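Local coordinates for putative 4-hydroxybenzoyl-CoA thioesterase (Geobacillus stearothermophilus, PDB 2OIW), which probably hydrolyses the thioester bond of acyl-CoA substrates, as other hotdog-fold thioesterases do, at residues 85-90 with 103-108. Numbering follows the deposited sequence. Where two conformers were deposited one is given.
Sequences SLTIYE and RSVYVN
In the antiparallel hairpin of strands 85-94 and 97-110, Leu-86 pairs with Tyr-106 and Ile-88 with Ser-104, each through two backbone hydrogen bonds; the shortest, Ile-88 N to Ser-104 O, spans 2.6 Å. Leu-86, Ile-88 and Tyr-106 meet helix 36-42, where apolar groups suit the buried side. Leu-86 CD2 packs on Tyr-106 CB at 3.4 Å, and Ile-88 CD1 touches Tyr-106 CD1 at 3.8 Å, the two side chains crossing obliquely. Small Ser-104 fits beside Ile-88 and, with OG between its backbone N and carbonyl carbon (chi1 50°), donates to Glu-90 OE2 at 2.9 Å, reaching it from above the carboxylate plane. The same oxygen forms a salt bridge with Arg-35, which probably offsets the charge of this buried carboxylate. An alanine in place of Glu-90 would probably leave Ser-104 OG without this acceptor and Arg-35 without a countercharge here. On the other face, Thr-87 lies alongside Val-105, beta-branched residues well suited to strands. Tyr-89 CD1 sits 3.9 Å above the centre of the Arg-103 guanidinium, the planes 53° apart, while Arg-103 NE pairs with Glu-79 and Tyr-89 OH bonds to Glu-91. A curled antiparallel sheet packed against a helix through one apolar face is characteristic of the hotdog fold.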
ATOM      1  N   SER A  85     -27.394   0.715  -7.278  1.00 22.02           N
ATOM      2  CA  SER A  85     -26.392   0.807  -6.224  1.00 22.86           C
ATOM      3  C   SER A  85     -26.650  -0.121  -5.067  1.00 22.68           C
ATOM      4  O   SER A  85     -27.718  -0.709  -4.960  1.00 23.21           O
ATOM      5  CB  SER A  85     -26.237   2.256  -5.705  1.00 22.32           C
ATOM      6  OG  SER A  85     -27.458   2.743  -5.200  1.00 22.71           O
ATOM      7  N   LEU A  86     -25.655  -0.270  -4.213  1.00 22.76           N
ATOM      8  CA  LEU A  86     -25.882  -0.964  -2.971  1.00 23.93           C
ATOM      9  C   LEU A  86     -25.040  -0.306  -1.908  1.00 22.83           C
ATOM     10  O   LEU A  86     -23.995   0.260  -2.194  1.00 23.60           O
ATOM     11  CB  LEU A  86     -25.628  -2.484  -3.119  1.00 25.59           C
ATOM     12  CG  LEU A  86     -24.258  -3.145  -3.005  1.00 27.62           C
ATOM     13  CD1 LEU A  86     -24.313  -4.561  -3.618  1.00 30.42           C
ATOM     14  CD2 LEU A  86     -23.192  -2.351  -3.698  1.00 35.15           C
ATOM     15  N   THR A  87     -25.554  -0.307  -0.692  1.00 22.51           N
ATOM     16  CA  THR A  87     -24.893   0.336   0.431  1.00 21.01           C
ATOM     17  C   THR A  87     -24.513  -0.808   1.348  1.00 21.16           C
ATOM     18  O   THR A  87     -25.389  -1.571   1.838  1.00 20.58           O
ATOM     19  CB  THR A  87     -25.824   1.317   1.125  1.00 20.63           C
ATOM     20  OG1 THR A  87     -26.289   2.274   0.158  1.00 21.62           O
ATOM     21  CG2 THR A  87     -25.121   2.019   2.271  1.00 18.84           C
ATOM     22  N   ILE A  88     -23.206  -0.914   1.563  1.00 20.21           N
ATOM     23  CA  ILE A  88     -22.626  -1.939   2.380  1.00 20.58           C
ATOM     24  C   ILE A  88     -22.415  -1.430   3.805  1.00 20.70           C
ATOM     25  O   ILE A  88     -21.952  -0.302   4.008  1.00 20.05           O
ATOM     26  CB  ILE A  88     -21.275  -2.324   1.772  1.00 21.10           C
ATOM     27  CG1 ILE A  88     -21.461  -3.035   0.415  1.00 20.42           C
ATOM     28  CG2 ILE A  88     -20.429  -3.106   2.747  1.00 20.65           C
ATOM     29  CD1 ILE A  88     -20.171  -3.102  -0.380  1.00 20.42           C
ATOM     30  N   TYR A  89     -22.753  -2.260   4.787  1.00 20.18           N
ATOM     31  CA  TYR A  89     -22.351  -2.012   6.153  1.00 20.60           C
ATOM     32  C   TYR A  89     -21.243  -3.015   6.510  1.00 20.59           C
ATOM     33  O   TYR A  89     -21.338  -4.182   6.150  1.00 21.04           O
ATOM     34  CB  TYR A  89     -23.534  -2.097   7.139  1.00 21.25           C
ATOM     35  CG  TYR A  89     -23.080  -1.831   8.547  1.00 21.87           C
ATOM     36  CD1 TYR A  89     -22.743  -0.547   8.952  1.00 23.73           C
ATOM     37  CD2 TYR A  89     -22.922  -2.876   9.455  1.00 20.67           C
ATOM     38  CE1 TYR A  89     -22.284  -0.300  10.241  1.00 25.59           C
ATOM     39  CE2 TYR A  89     -22.469  -2.648  10.717  1.00 23.44           C
ATOM     40  CZ  TYR A  89     -22.153  -1.364  11.114  1.00 23.68           C
ATOM     41  OH  TYR A  89     -21.694  -1.148  12.388  1.00 25.60           O
ATOM     42  N   GLU A  90     -20.205  -2.571   7.208  1.00 19.54           N
ATOM     43  CA  GLU A  90     -19.040  -3.433   7.456  1.00 19.89           C
ATOM     44  C   GLU A  90     -18.360  -3.095   8.774  1.00 19.82           C
ATOM     45  O   GLU A  90     -18.392  -1.928   9.231  1.00 19.94           O
ATOM     46  CB  GLU A  90     -18.047  -3.358   6.267  1.00 20.22           C
ATOM     47  CG  GLU A  90     -17.791  -1.910   5.798  1.00 20.38           C
ATOM     48  CD  GLU A  90     -17.506  -1.752   4.306  1.00 24.16           C
ATOM     49  OE1 GLU A  90     -17.257  -2.773   3.597  1.00 24.91           O
ATOM     50  OE2 GLU A  90     -17.519  -0.572   3.844  1.00 23.26           O
ATOM     51  N   ARG A 103     -19.270   2.219   6.269  1.00 19.68           N
ATOM     52  CA  ARG A 103     -20.305   2.106   5.255  1.00 20.88           C
ATOM     53  C   ARG A 103     -19.704   2.497   3.911  1.00 20.62           C
ATOM     54  O   ARG A 103     -18.879   3.432   3.826  1.00 20.39           O
ATOM     55  CB  ARG A 103     -21.452   3.073   5.581  1.00 22.00           C
ATOM     56  CG  ARG A 103     -22.742   2.438   6.025  1.00 26.82           C
ATOM     57  CD  ARG A 103     -23.741   3.485   6.462  1.00 28.84           C
ATOM     58  NE  ARG A 103     -24.733   2.875   7.350  1.00 33.37           N
ATOM     59  CZ  ARG A 103     -24.654   2.839   8.685  1.00 33.33           C
ATOM     60  NH1 ARG A 103     -23.620   3.388   9.312  1.00 31.32           N
ATOM     61  NH2 ARG A 103     -25.626   2.253   9.396  1.00 32.27           N
ATOM     62  N   SER A 104     -20.143   1.814   2.858  1.00 19.21           N
ATOM     63  CA  SER A 104     -19.730   2.158   1.503  1.00 18.63           C
ATOM     64  C   SER A 104     -20.868   1.981   0.513  1.00 18.23           C
ATOM     65  O   SER A 104     -21.740   1.103   0.671  1.00 16.75           O
ATOM     66  CB  SER A 104     -18.509   1.336   1.064  1.00 18.64           C
ATOM     67  OG  SER A 104     -18.723  -0.041   1.300  1.00 20.91           O
ATOM     68  N   VAL A 105     -20.874   2.835  -0.495  1.00 17.46           N
ATOM     69  CA  VAL A 105     -21.914   2.780  -1.529  1.00 18.17           C
ATOM     70  C   VAL A 105     -21.180   2.516  -2.844  1.00 18.32           C
ATOM     71  O   VAL A 105     -20.204   3.201  -3.172  1.00 18.09           O
ATOM     72  CB  VAL A 105     -22.710   4.113  -1.599  1.00 18.24           C
ATOM     73  CG1 VAL A 105     -23.867   4.035  -2.626  1.00 19.20           C
ATOM     74  CG2 VAL A 105     -23.225   4.542  -0.198  1.00 18.90           C
ATOM     75  N   TYR A 106     -21.639   1.504  -3.557  1.00 19.07           N
ATOM     76  CA  TYR A 106     -21.079   1.093  -4.837  1.00 19.40           C
ATOM     77  C   TYR A 106     -22.166   1.216  -5.891  1.00 20.65           C
ATOM     78  O   TYR A 106     -23.336   1.070  -5.580  1.00 21.43           O
ATOM     79  CB  TYR A 106     -20.650  -0.359  -4.736  1.00 19.59           C
ATOM     80  CG  TYR A 106     -19.228  -0.570  -4.258  1.00 18.57           C
ATOM     81  CD1 TYR A 106     -18.926  -0.592  -2.907  1.00 17.89           C
ATOM     82  CD2 TYR A 106     -18.181  -0.765  -5.174  1.00 16.76           C
ATOM     83  CE1 TYR A 106     -17.599  -0.774  -2.472  1.00 20.22           C
ATOM     84  CE2 TYR A 106     -16.858  -0.963  -4.737  1.00 18.56           C
ATOM     85  CZ  TYR A 106     -16.578  -0.973  -3.389  1.00 17.52           C
ATOM     86  OH  TYR A 106     -15.264  -1.125  -2.973  1.00 21.61           O
ATOM     87  N   VAL A 107     -21.780   1.505  -7.128  0.50 21.10           N
ATOM     88  CA  VAL A 107     -22.719   1.461  -8.232  0.50 21.35           C
ATOM     89  C   VAL A 107     -22.335   0.304  -9.150  0.50 21.62           C
ATOM     90  O   VAL A 107     -21.151   0.067  -9.401  0.50 21.87           O
ATOM     91  CB  VAL A 107     -22.820   2.825  -8.993  0.50 21.74           C
ATOM     92  CG1 VAL A 107     -21.491   3.224  -9.635  0.50 20.71           C
ATOM     93  CG2 VAL A 107     -23.933   2.784 -10.036  0.50 21.54           C
ATOM     94  N   ASN A 108     -23.338  -0.446  -9.592  1.00 22.08           N
ATOM     95  CA  ASN A 108     -23.168  -1.477 -10.638  1.00 22.49           C
ATOM     96  C   ASN A 108     -23.079  -0.753 -11.981  1.00 23.29           C
ATOM     97  O   ASN A 108     -24.099  -0.311 -12.526  1.00 23.95           O
ATOM     98  CB  ASN A 108     -24.357  -2.457 -10.630  1.00 21.84           C
ATOM     99  CG  ASN A 108     -24.375  -3.391 -11.855  1.00 21.56           C
ATOM    100  OD1 ASN A 108     -23.337  -3.911 -12.297  1.00 20.20           O
ATOM    101  ND2 ASN A 108     -25.560  -3.615 -12.389  1.00 18.79           N
TER